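Local coordinates for pesticidal crystal protein Cry2Aa (Bacillus thuringiensis serovar kurstaki, PDB 1I5P) that kills dipteran and lepidopteran insect larvae by binding to their midgut epithelial cells and promoting colloid-osmotic lysis, at residues G310-R315 with L356-N361; N336-N341 with A462-V467; W393-F398 with S410-S415. All coordinates share one frame; numbering follows the deposited sequence.

Contact 1. Residues G310-R315 with L356-N361; sequences GISGTR and LNHNFN
N359 grips the backbone of R315 with both ends of its amide. OD1 accepts from R315 N at 2.8 Å, in the carbonyl plane and on a lone pair, while ND2 donates to R315 O at 2.8 Å; both bonds are nearly straight. CG of N359 lies between its backbone N and carbonyl carbon (chi1 47°), and from there the amide meets the R315 backbone. A second polar pair joins S312 OG to H358 ND1 at 2.7 Å, in the plane of the imidazole. Of the backbone bonds, G313 N to F360 O (3.1 Å) is the sound one; those to G313 O are weak. The T314 hydroxyl adds a weak bond from OG1 to N357 O.

Flat groups add two further contacts. G313 CA rests over one face of the H358 ring, 3.5 Å from its centroid, a CH-pi contact. The R315 guanidinium stacks on F360, centres 4.7 Å apart and planes 19° apart; it sits toward the CB end of the phenylalanine, CB being the atom over its face. R315 NE donates to a water.

Strand 308-321 lies between 360-363 and 329-342. H358 NE2 reaches across to S337 OG on the latter, and R315 NH1 bonds to A408 O.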
ATOM      1  N   GLY A 310      -5.323  -8.918  18.245  1.00 16.77           N
ATOM      2  CA  GLY A 310      -4.302  -8.483  19.178  1.00 16.24           C
ATOM      3  C   GLY A 310      -3.090  -9.394  19.201  1.00 16.40           C
ATOM      4  O   GLY A 310      -2.810 -10.100  18.236  1.00 14.27           O
ATOM      5  N   ILE A 311      -2.359  -9.380  20.305  1.00 15.64           N
ATOM      6  CA  ILE A 311      -1.182 -10.226  20.435  1.00 18.53           C
ATOM      7  C   ILE A 311      -1.066 -10.740  21.856  1.00 17.89           C
ATOM      8  O   ILE A 311      -1.681 -10.204  22.781  1.00 20.06           O
ATOM      9  CB  ILE A 311       0.135  -9.458  20.130  1.00 18.15           C
ATOM     10  CG1 ILE A 311       0.353  -8.375  21.193  1.00 19.11           C
ATOM     11  CG2 ILE A 311       0.082  -8.829  18.739  1.00 18.59           C
ATOM     12  CD1 ILE A 311       1.750  -7.790  21.199  1.00 19.63           C
ATOM     13  N   SER A 312      -0.280 -11.793  22.014  1.00 18.71           N
ATOM     14  CA  SER A 312      -0.008 -12.367  23.322  1.00 19.19           C
ATOM     15  C   SER A 312       1.506 -12.504  23.312  1.00 19.45           C
ATOM     16  O   SER A 312       2.116 -12.583  22.246  1.00 17.90           O
ATOM     17  CB  SER A 312      -0.666 -13.743  23.485  1.00 18.67           C
ATOM     18  OG  SER A 312      -0.010 -14.728  22.705  1.00 21.13           O
ATOM     19  N   GLY A 313       2.121 -12.507  24.484  1.00 22.51           N
ATOM     20  CA  GLY A 313       3.561 -12.633  24.512  1.00 20.88           C
ATOM     21  C   GLY A 313       4.127 -12.755  25.906  1.00 22.26           C
ATOM     22  O   GLY A 313       3.395 -12.731  26.897  1.00 19.95           O
ATOM     23  N   THR A 314       5.444 -12.897  25.971  1.00 22.03           N
ATOM     24  CA  THR A 314       6.135 -13.017  27.240  1.00 20.86           C
ATOM     25  C   THR A 314       6.992 -11.789  27.487  1.00 22.13           C
ATOM     26  O   THR A 314       8.014 -11.601  26.825  1.00 18.74           O
ATOM     27  CB  THR A 314       7.062 -14.242  27.260  1.00 21.53           C
ATOM     28  OG1 THR A 314       6.327 -15.408  26.872  1.00 19.29           O
ATOM     29  CG2 THR A 314       7.643 -14.445  28.659  1.00 18.64           C
ATOM     30  N   ARG A 315       6.576 -10.946  28.425  1.00 23.29           N
ATOM     31  CA  ARG A 315       7.364  -9.765  28.755  1.00 27.32           C
ATOM     32  C   ARG A 315       8.076 -10.015  30.078  1.00 29.92           C
ATOM     33  O   ARG A 315       7.487 -10.547  31.024  1.00 29.51           O
ATOM     34  CB  ARG A 315       6.480  -8.528  28.879  1.00 25.89           C
ATOM     35  CG  ARG A 315       5.447  -8.587  29.985  1.00 27.54           C
ATOM     36  CD  ARG A 315       4.618  -7.322  29.951  1.00 29.53           C
ATOM     37  NE  ARG A 315       3.374  -7.438  30.701  1.00 31.70           N
ATOM     38  CZ  ARG A 315       2.344  -6.618  30.536  1.00 32.42           C
ATOM     39  NH1 ARG A 315       2.420  -5.635  29.647  1.00 30.31           N
ATOM     40  NH2 ARG A 315       1.242  -6.777  31.256  1.00 33.45           N
ATOM     41  N   LEU A 356       8.284 -20.690  26.105  1.00 27.33           N
ATOM     42  CA  LEU A 356       7.912 -19.819  27.212  1.00 26.53           C
ATOM     43  C   LEU A 356       6.421 -19.523  27.211  1.00 25.95           C
ATOM     44  O   LEU A 356       5.818 -19.361  26.153  1.00 24.91           O
ATOM     45  CB  LEU A 356       8.664 -18.492  27.124  1.00 24.92           C
ATOM     46  CG  LEU A 356      10.192 -18.452  27.203  1.00 27.31           C
ATOM     47  CD1 LEU A 356      10.668 -17.039  26.873  1.00 24.07           C
ATOM     48  CD2 LEU A 356      10.653 -18.865  28.593  1.00 24.93           C
ATOM     49  N   ASN A 357       5.826 -19.452  28.396  1.00 25.59           N
ATOM     50  CA  ASN A 357       4.412 -19.130  28.500  1.00 26.36           C
ATOM     51  C   ASN A 357       4.264 -17.618  28.435  1.00 27.07           C
ATOM     52  O   ASN A 357       5.052 -16.882  29.027  1.00 27.25           O
ATOM     53  CB  ASN A 357       3.827 -19.640  29.815  1.00 25.05           C
ATOM     54  CG  ASN A 357       3.494 -21.116  29.776  1.00 25.59           C
ATOM     55  OD1 ASN A 357       2.832 -21.594  28.855  1.00 27.47           O
ATOM     56  ND2 ASN A 357       3.941 -21.847  30.791  1.00 23.75           N
ATOM     57  N   HIS A 358       3.259 -17.162  27.702  1.00 25.95           N
ATOM     58  CA  HIS A 358       3.004 -15.736  27.567  1.00 27.29           C
ATOM     59  C   HIS A 358       2.297 -15.218  28.813  1.00 27.31           C
ATOM     60  O   HIS A 358       1.400 -15.872  29.340  1.00 30.10           O
ATOM     61  CB  HIS A 358       2.163 -15.482  26.316  1.00 25.35           C
ATOM     62  CG  HIS A 358       2.856 -15.869  25.047  1.00 23.60           C
ATOM     63  ND1 HIS A 358       2.240 -15.818  23.815  1.00 22.66           N
ATOM     64  CD2 HIS A 358       4.121 -16.295  24.818  1.00 22.15           C
ATOM     65  CE1 HIS A 358       3.097 -16.195  22.881  1.00 22.68           C
ATOM     66  NE2 HIS A 358       4.245 -16.489  23.465  1.00 22.72           N
ATOM     67  N   ASN A 359       2.708 -14.047  29.288  1.00 27.75           N
ATOM     68  CA  ASN A 359       2.123 -13.467  30.492  1.00 26.26           C
ATOM     69  C   ASN A 359       1.304 -12.210  30.256  1.00 26.60           C
ATOM     70  O   ASN A 359       1.059 -11.442  31.185  1.00 28.18           O
ATOM     71  CB  ASN A 359       3.217 -13.169  31.523  1.00 25.17           C
ATOM     72  CG  ASN A 359       4.411 -12.448  30.921  1.00 25.60           C
ATOM     73  OD1 ASN A 359       4.372 -12.004  29.776  1.00 22.96           O
ATOM     74  ND2 ASN A 359       5.481 -12.324  31.701  1.00 23.91           N
ATOM     75  N   PHE A 360       0.879 -11.989  29.021  1.00 27.01           N
ATOM     76  CA  PHE A 360       0.061 -10.821  28.738  1.00 26.78           C
ATOM     77  C   PHE A 360      -0.602 -10.922  27.370  1.00 27.47           C
ATOM     78  O   PHE A 360      -0.075 -11.568  26.467  1.00 27.46           O
ATOM     79  CB  PHE A 360       0.904  -9.539  28.844  1.00 25.88           C
ATOM     80  CG  PHE A 360       1.684  -9.208  27.601  1.00 26.59           C
ATOM     81  CD1 PHE A 360       1.119  -8.424  26.599  1.00 26.46           C
ATOM     82  CD2 PHE A 360       2.980  -9.678  27.427  1.00 25.55           C
ATOM     83  CE1 PHE A 360       1.836  -8.111  25.442  1.00 27.19           C
ATOM     84  CE2 PHE A 360       3.701  -9.373  26.277  1.00 26.95           C
ATOM     85  CZ  PHE A 360       3.128  -8.587  25.283  1.00 26.37           C
ATOM     86  N   ASN A 361      -1.777 -10.302  27.242  1.00 30.29           N
ATOM     87  CA  ASN A 361      -2.548 -10.270  25.996  1.00 31.93           C
ATOM     88  C   ASN A 361      -3.001  -8.838  25.725  1.00 32.26           C
ATOM     89  O   ASN A 361      -3.720  -8.234  26.526  1.00 33.69           O
ATOM     90  CB  ASN A 361      -3.777 -11.185  26.074  1.00 33.13           C
ATOM     91  CG  ASN A 361      -3.439 -12.647  25.829  1.00 35.96           C
ATOM     92  OD1 ASN A 361      -3.083 -13.374  26.757  1.00 34.67           O
ATOM     93  ND2 ASN A 361      -3.542 -13.082  24.573  1.00 35.77           N
TER
HETATM   94  O   HOH W   1       2.773  -9.149  32.936  1.00 39.64           O

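Contact 2. Residues N336-N341 with A462-V467; sequences NSARVN and AYLVSV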
ATOM      1  N   ASN A 336      10.249 -11.587  25.081  1.00 20.27           N
ATOM      2  CA  ASN A 336      10.937 -12.801  24.680  1.00 20.84           C
ATOM      3  C   ASN A 336      10.201 -13.689  23.693  1.00 20.88           C
ATOM      4  O   ASN A 336      10.824 -14.476  22.978  1.00 18.37           O
ATOM      5  CB  ASN A 336      11.276 -13.605  25.938  1.00 23.21           C
ATOM      6  CG  ASN A 336      12.289 -12.900  26.830  1.00 26.07           C
ATOM      7  OD1 ASN A 336      12.162 -11.709  27.121  1.00 27.61           O
ATOM      8  ND2 ASN A 336      13.298 -13.640  27.273  1.00 24.72           N
ATOM      9  N   SER A 337       8.880 -13.560  23.655  1.00 19.81           N
ATOM     10  CA  SER A 337       8.061 -14.378  22.772  1.00 19.72           C
ATOM     11  C   SER A 337       6.770 -13.652  22.438  1.00 19.59           C
ATOM     12  O   SER A 337       6.252 -12.882  23.248  1.00 20.26           O
ATOM     13  CB  SER A 337       7.737 -15.709  23.454  1.00 19.10           C
ATOM     14  OG  SER A 337       6.961 -16.546  22.613  1.00 19.94           O
ATOM     15  N   ALA A 338       6.240 -13.911  21.252  1.00 16.76           N
ATOM     16  CA  ALA A 338       5.014 -13.257  20.839  1.00 18.22           C
ATOM     17  C   ALA A 338       4.264 -14.033  19.777  1.00 18.50           C
ATOM     18  O   ALA A 338       4.842 -14.831  19.041  1.00 19.20           O
ATOM     19  CB  ALA A 338       5.326 -11.854  20.325  1.00 18.33           C
ATOM     20  N   ARG A 339       2.963 -13.791  19.712  1.00 18.50           N
ATOM     21  CA  ARG A 339       2.113 -14.426  18.724  1.00 19.39           C
ATOM     22  C   ARG A 339       0.941 -13.487  18.508  1.00 17.46           C
ATOM     23  O   ARG A 339       0.369 -12.963  19.462  1.00 17.11           O
ATOM     24  CB  ARG A 339       1.635 -15.798  19.213  1.00 19.78           C
ATOM     25  CG  ARG A 339       0.750 -16.550  18.217  1.00 22.35           C
ATOM     26  CD  ARG A 339       0.730 -18.044  18.522  1.00 24.41           C
ATOM     27  NE  ARG A 339       0.386 -18.314  19.917  1.00 30.14           N
ATOM     28  CZ  ARG A 339       0.600 -19.477  20.532  1.00 33.66           C
ATOM     29  NH1 ARG A 339       1.157 -20.488  19.876  1.00 30.50           N
ATOM     30  NH2 ARG A 339       0.259 -19.628  21.807  1.00 35.44           N
ATOM     31  N   VAL A 340       0.613 -13.268  17.241  1.00 17.40           N
ATOM     32  CA  VAL A 340      -0.476 -12.384  16.854  1.00 14.84           C
ATOM     33  C   VAL A 340      -1.783 -13.173  16.796  1.00 16.56           C
ATOM     34  O   VAL A 340      -1.803 -14.324  16.345  1.00 14.95           O
ATOM     35  CB  VAL A 340      -0.187 -11.746  15.481  1.00 13.63           C
ATOM     36  CG1 VAL A 340      -1.319 -10.818  15.081  1.00 12.01           C
ATOM     37  CG2 VAL A 340       1.139 -10.985  15.539  1.00  9.96           C
ATOM     38  N   ASN A 341      -2.864 -12.552  17.257  1.00 14.99           N
ATOM     39  CA  ASN A 341      -4.170 -13.202  17.288  1.00 18.10           C
ATOM     40  C   ASN A 341      -5.184 -12.552  16.355  1.00 17.80           C
ATOM     41  O   ASN A 341      -5.144 -11.342  16.114  1.00 17.74           O
ATOM     42  CB  ASN A 341      -4.711 -13.204  18.719  1.00 17.05           C
ATOM     43  CG  ASN A 341      -3.723 -13.793  19.706  1.00 19.76           C
ATOM     44  OD1 ASN A 341      -3.195 -14.886  19.494  1.00 19.30           O
ATOM     45  ND2 ASN A 341      -3.468 -13.071  20.793  1.00 18.59           N
ATOM     46  N   ALA A 462      11.616 -10.988  20.731  1.00 21.65           N
ATOM     47  CA  ALA A 462      10.613 -10.811  19.693  1.00 20.11           C
ATOM     48  C   ALA A 462      10.513  -9.320  19.399  1.00 18.48           C
ATOM     49  O   ALA A 462      10.239  -8.529  20.295  1.00 19.34           O
ATOM     50  CB  ALA A 462       9.263 -11.345  20.161  1.00 18.94           C
ATOM     51  N   TYR A 463      10.758  -8.946  18.148  1.00 16.80           N
ATOM     52  CA  TYR A 463      10.671  -7.554  17.727  1.00 13.81           C
ATOM     53  C   TYR A 463       9.546  -7.476  16.703  1.00 13.25           C
ATOM     54  O   TYR A 463       9.663  -7.990  15.594  1.00 12.66           O
ATOM     55  CB  TYR A 463      12.005  -7.103  17.129  1.00 14.85           C
ATOM     56  CG  TYR A 463      13.143  -7.199  18.124  1.00 13.21           C
ATOM     57  CD1 TYR A 463      14.101  -8.213  18.032  1.00 14.50           C
ATOM     58  CD2 TYR A 463      13.240  -6.294  19.179  1.00 14.72           C
ATOM     59  CE1 TYR A 463      15.133  -8.318  18.975  1.00 16.34           C
ATOM     60  CE2 TYR A 463      14.260  -6.388  20.125  1.00 14.48           C
ATOM     61  CZ  TYR A 463      15.203  -7.398  20.019  1.00 16.66           C
ATOM     62  OH  TYR A 463      16.204  -7.470  20.965  1.00 16.69           O
ATOM     63  N   LEU A 464       8.455  -6.827  17.093  1.00 13.54           N
ATOM     64  CA  LEU A 464       7.268  -6.724  16.258  1.00 14.65           C
ATOM     65  C   LEU A 464       7.322  -5.740  15.104  1.00 15.37           C
ATOM     66  O   LEU A 464       8.059  -4.748  15.129  1.00 14.59           O
ATOM     67  CB  LEU A 464       6.052  -6.419  17.133  1.00 14.06           C
ATOM     68  CG  LEU A 464       5.928  -7.335  18.353  1.00 17.13           C
ATOM     69  CD1 LEU A 464       4.635  -7.040  19.088  1.00 13.16           C
ATOM     70  CD2 LEU A 464       5.976  -8.793  17.912  1.00 15.57           C
ATOM     71  N   VAL A 465       6.515  -6.044  14.095  1.00 13.83           N
ATOM     72  CA  VAL A 465       6.398  -5.253  12.884  1.00 13.88           C
ATOM     73  C   VAL A 465       4.923  -4.921  12.685  1.00 15.97           C
ATOM     74  O   VAL A 465       4.072  -5.814  12.703  1.00 15.68           O
ATOM     75  CB  VAL A 465       6.896  -6.067  11.662  1.00 16.36           C
ATOM     76  CG1 VAL A 465       6.571  -5.338  10.358  1.00 15.83           C
ATOM     77  CG2 VAL A 465       8.396  -6.330  11.792  1.00 13.77           C
ATOM     78  N   SER A 466       4.608  -3.641  12.514  1.00 16.52           N
ATOM     79  CA  SER A 466       3.222  -3.257  12.281  1.00 16.05           C
ATOM     80  C   SER A 466       3.004  -3.118  10.770  1.00 15.70           C
ATOM     81  O   SER A 466       3.847  -2.572  10.055  1.00 13.17           O
ATOM     82  CB  SER A 466       2.875  -1.952  13.018  1.00 13.26           C
ATOM     83  OG  SER A 466       3.769  -0.903  12.706  1.00 16.21           O
ATOM     84  N   VAL A 467       1.883  -3.659  10.297  1.00 14.55           N
ATOM     85  CA  VAL A 467       1.529  -3.631   8.883  1.00 14.35           C
ATOM     86  C   VAL A 467       0.394  -2.637   8.683  1.00 14.36           C
ATOM     87  O   VAL A 467      -0.729  -2.857   9.144  1.00 12.34           O
ATOM     88  CB  VAL A 467       1.064  -5.022   8.400  1.00 11.92           C
ATOM     89  CG1 VAL A 467       0.946  -5.033   6.885  1.00  9.12           C
ATOM     90  CG2 VAL A 467       2.043  -6.094   8.872  1.00 13.26           C
TER
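L464 reaches A338 through CD2, and its torsions explain the approach: CG stands beside the backbone N, anti to the carbonyl carbon (chi1 -49°), and CD1 runs on anti to CA (chi2 -175°), leaving CD2 as the branch that meets the alanine. A338 CB lies 4.0 Å from L464 CD2. A338 CB is also 4.0 Å from A462 CB, so one small group of 336-341 settles against two residues of 462-467 that are spaced two apart along their strand. A462 CB also approaches the backbone of S337, coming 4.1 Å from S337 C.

The side-chain contacts are apolar, and all the touching residues are buried. The small methyl groups suit two strands whose axes approach to 6.6 Å, with N-to-C directions 33° apart. Backbone bonding runs to other strands and side chains: the backbone of S337 pairs with T314 and that of A338 with I351, whereas L464 N donates to E396 OE1. Around the methyls, L464 also touches I311, and V340 packs on L308 and on I426 of strand 422-430.

Strand 329-342 belongs to one sheet and strand 462-469 to another, the latter between 275-278 and 422-430. Apolar packing of one sheet on another inside the middle domain fits its beta-prism fold, in which three sheets pack round a common core.

Contact 3. Residues W393-F398 with S410-S415; sequences WQTESF and SARGNS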
ATOM      1  N   TRP A 393      15.529  -1.330  27.261  1.00 23.03           N
ATOM      2  CA  TRP A 393      14.089  -1.402  27.106  1.00 22.05           C
ATOM      3  C   TRP A 393      13.602  -1.665  25.705  1.00 20.40           C
ATOM      4  O   TRP A 393      14.273  -1.373  24.714  1.00 19.42           O
ATOM      5  CB  TRP A 393      13.433  -0.098  27.595  1.00 20.19           C
ATOM      6  CG  TRP A 393      14.061   1.141  27.014  1.00 18.67           C
ATOM      7  CD1 TRP A 393      15.089   1.864  27.552  1.00 21.39           C
ATOM      8  CD2 TRP A 393      13.740   1.774  25.765  1.00 19.05           C
ATOM      9  NE1 TRP A 393      15.425   2.906  26.720  1.00 22.22           N
ATOM     10  CE2 TRP A 393      14.616   2.874  25.615  1.00 18.47           C
ATOM     11  CE3 TRP A 393      12.801   1.517  24.756  1.00 15.76           C
ATOM     12  CZ2 TRP A 393      14.582   3.718  24.497  1.00 17.64           C
ATOM     13  CZ3 TRP A 393      12.768   2.356  23.641  1.00 15.89           C
ATOM     14  CH2 TRP A 393      13.655   3.445  23.524  1.00 16.22           C
ATOM     15  N   GLN A 394      12.403  -2.227  25.657  1.00 20.21           N
ATOM     16  CA  GLN A 394      11.696  -2.512  24.421  1.00 19.21           C
ATOM     17  C   GLN A 394      10.357  -1.800  24.604  1.00 18.23           C
ATOM     18  O   GLN A 394      10.045  -1.333  25.704  1.00 16.39           O
ATOM     19  CB  GLN A 394      11.494  -4.022  24.245  1.00 18.19           C
ATOM     20  CG  GLN A 394      12.557  -4.685  23.372  1.00 14.75           C
ATOM     21  CD  GLN A 394      12.329  -6.176  23.207  1.00 16.73           C
ATOM     22  OE1 GLN A 394      12.787  -6.978  24.018  1.00 18.05           O
ATOM     23  NE2 GLN A 394      11.615  -6.555  22.154  1.00 12.83           N
ATOM     24  N   THR A 395       9.582  -1.681  23.533  1.00 18.09           N
ATOM     25  CA  THR A 395       8.275  -1.032  23.610  1.00 17.29           C
ATOM     26  C   THR A 395       7.223  -2.058  23.197  1.00 18.78           C
ATOM     27  O   THR A 395       6.548  -2.641  24.044  1.00 19.42           O
ATOM     28  CB  THR A 395       8.196   0.205  22.677  1.00 17.45           C
ATOM     29  OG1 THR A 395       8.844  -0.084  21.432  1.00 14.41           O
ATOM     30  CG2 THR A 395       8.860   1.417  23.331  1.00 17.21           C
ATOM     31  N   GLU A 396       7.107  -2.290  21.896  1.00 16.26           N
ATOM     32  CA  GLU A 396       6.159  -3.257  21.368  1.00 17.27           C
ATOM     33  C   GLU A 396       4.762  -2.914  21.873  1.00 16.92           C
ATOM     34  O   GLU A 396       4.095  -3.750  22.486  1.00 14.31           O
ATOM     35  CB  GLU A 396       6.539  -4.672  21.822  1.00 17.54           C
ATOM     36  CG  GLU A 396       8.036  -4.992  21.789  1.00 19.14           C
ATOM     37  CD  GLU A 396       8.648  -4.942  20.394  1.00 19.02           C
ATOM     38  OE1 GLU A 396       7.895  -4.958  19.400  1.00 23.67           O
ATOM     39  OE2 GLU A 396       9.891  -4.901  20.292  1.00 19.75           O
ATOM     40  N   SER A 397       4.330  -1.682  21.613  1.00 17.29           N
ATOM     41  CA  SER A 397       3.024  -1.208  22.061  1.00 19.29           C
ATOM     42  C   SER A 397       2.147  -0.787  20.891  1.00 18.07           C
ATOM     43  O   SER A 397       2.647  -0.450  19.814  1.00 18.97           O
ATOM     44  CB  SER A 397       3.210  -0.035  23.028  1.00 20.45           C
ATOM     45  OG  SER A 397       1.969   0.543  23.379  1.00 25.83           O
ATOM     46  N   PHE A 398       0.837  -0.803  21.101  1.00 17.36           N
ATOM     47  CA  PHE A 398      -0.095  -0.436  20.048  1.00 18.48           C
ATOM     48  C   PHE A 398      -1.264   0.362  20.603  1.00 20.35           C
ATOM     49  O   PHE A 398      -1.658   0.195  21.759  1.00 19.09           O
ATOM     50  CB  PHE A 398      -0.604  -1.693  19.332  1.00 18.44           C
ATOM     51  CG  PHE A 398       0.492  -2.572  18.786  1.00 20.46           C
ATOM     52  CD1 PHE A 398       1.169  -3.457  19.619  1.00 20.79           C
ATOM     53  CD2 PHE A 398       0.874  -2.487  17.446  1.00 18.97           C
ATOM     54  CE1 PHE A 398       2.212  -4.249  19.128  1.00 20.34           C
ATOM     55  CE2 PHE A 398       1.915  -3.275  16.949  1.00 17.08           C
ATOM     56  CZ  PHE A 398       2.585  -4.155  17.792  1.00 18.18           C
ATOM     57  N   SER A 410       5.737   0.498  28.212  1.00 22.83           N
ATOM     58  CA  SER A 410       5.365   1.881  27.968  1.00 23.62           C
ATOM     59  C   SER A 410       5.845   2.396  26.621  1.00 22.32           C
ATOM     60  O   SER A 410       6.926   2.039  26.152  1.00 24.73           O
ATOM     61  CB  SER A 410       5.923   2.767  29.079  1.00 24.25           C
ATOM     62  OG  SER A 410       5.398   2.375  30.336  1.00 28.82           O
ATOM     63  N   ALA A 411       5.029   3.246  26.007  1.00 21.97           N
ATOM     64  CA  ALA A 411       5.350   3.824  24.708  1.00 23.47           C
ATOM     65  C   ALA A 411       6.403   4.918  24.806  1.00 23.25           C
ATOM     66  O   ALA A 411       6.417   5.706  25.753  1.00 23.69           O
ATOM     67  CB  ALA A 411       4.093   4.387  24.064  1.00 21.14           C
ATOM     68  N   ARG A 412       7.283   4.948  23.812  1.00 22.32           N
ATOM     69  CA  ARG A 412       8.351   5.933  23.717  1.00 21.05           C
ATOM     70  C   ARG A 412       9.089   5.712  22.405  1.00 20.02           C
ATOM     71  O   ARG A 412       8.953   4.659  21.781  1.00 19.69           O
ATOM     72  CB  ARG A 412       9.313   5.822  24.910  1.00 19.96           C
ATOM     73  CG  ARG A 412       9.916   4.448  25.137  1.00 20.08           C
ATOM     74  CD  ARG A 412      10.790   4.436  26.398  1.00 21.30           C
ATOM     75  NE  ARG A 412      11.955   5.318  26.288  1.00 19.98           N
ATOM     76  CZ  ARG A 412      12.940   5.380  27.181  1.00 19.80           C
ATOM     77  NH1 ARG A 412      12.908   4.613  28.261  1.00 18.56           N
ATOM     78  NH2 ARG A 412      13.965   6.202  26.989  1.00 21.84           N
ATOM     79  N   GLY A 413       9.863   6.707  21.988  1.00 18.44           N
ATOM     80  CA  GLY A 413      10.590   6.605  20.737  1.00 18.71           C
ATOM     81  C   GLY A 413       9.660   6.928  19.585  1.00 17.95           C
ATOM     82  O   GLY A 413       8.572   7.457  19.808  1.00 16.34           O
ATOM     83  N   ASN A 414      10.064   6.617  18.358  1.00 18.90           N
ATOM     84  CA  ASN A 414       9.208   6.902  17.206  1.00 18.37           C
ATOM     85  C   ASN A 414       7.960   6.036  17.205  1.00 18.64           C
ATOM     86  O   ASN A 414       8.026   4.840  17.492  1.00 19.61           O
ATOM     87  CB  ASN A 414       9.939   6.635  15.887  1.00 18.86           C
ATOM     88  CG  ASN A 414      11.123   7.546  15.663  1.00 20.97           C
ATOM     89  OD1 ASN A 414      11.075   8.733  15.959  1.00 18.91           O
ATOM     90  ND2 ASN A 414      12.191   6.987  15.107  1.00 21.07           N
ATOM     91  N   SER A 415       6.824   6.638  16.881  1.00 17.71           N
ATOM     92  CA  SER A 415       5.585   5.881  16.785  1.00 17.40           C
ATOM     93  C   SER A 415       5.346   5.751  15.286  1.00 16.50           C
ATOM     94  O   SER A 415       5.718   6.636  14.510  1.00 14.09           O
ATOM     95  CB  SER A 415       4.413   6.617  17.444  1.00 18.13           C
ATOM     96  OG  SER A 415       3.871   7.600  16.584  1.00 20.74           O
TER
HETATM   97  O   HOH W   2       9.484   1.072  27.151  1.00 14.00           O
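A single water ties Q394 to S410, donating to Q394 O and to S410 O, each at 2.9 Å. The water links the two segments, whose direct contacts all involve a side chain on at least one side.

Chief among these is the stack of R412 on W393. The guanidinium lies flat on one face of the indole, centres 3.7 Å apart and planes 12° apart, with W393 CE2 over the middle of the guanidinium, 3.4 Å from R412 CZ. CZ thus sits near CE2, toward the NE1 side of the indole, and the five-membered ring takes the cation-pi contact. Farther back along the arginine, CD sits almost directly above the six-membered ring, 3.9 Å from its centroid, a CH-pi contact. The chain of R412 bends at chi3 (-64°), which turns NE away from a straight course, and the rest of the group follows the indole from one ring to the other.

The T395 methyl packs against the base of the arginine side chain: CG2 touches R412 CG at 3.7 Å and S410 O at 3.5 Å. The T395 hydroxyl is engaged by D379 O. Within 393-398, Q394 NE2 donates to E396 OE2 at 3.0 Å.

D383, outside both segments, serves both members of the stack, in a salt bridge with R412 NH1 and a weak hydrogen bond from W393 NE1. Its carboxylate would be expected to offset the arginine's charge and, by accepting from both donors, to keep the two planes stacked.

From the N terminus, 310-315 comes first and 336-341 follows on the adjacent strand of the same sheet. Contact 1 closes its loop at 356-361, but contact 2, opened at 336-341, is still waiting, so the two cross. Contact 3 then opens at 393-398 and closes after eleven intervening residues at 410-415, in series with contact 1 and nested inside the long loop that 462-467 finally closes. A probable backbone bond from N336 N to T314 O joins contacts 1 and 2, I311 packing on F398 joins 1 and 3, and E396 bonding to L464 N joins 2 and 3. Together they tie three middle-domain sheets, contact 2 bridging two and contact 3 reaching the third through 397-398.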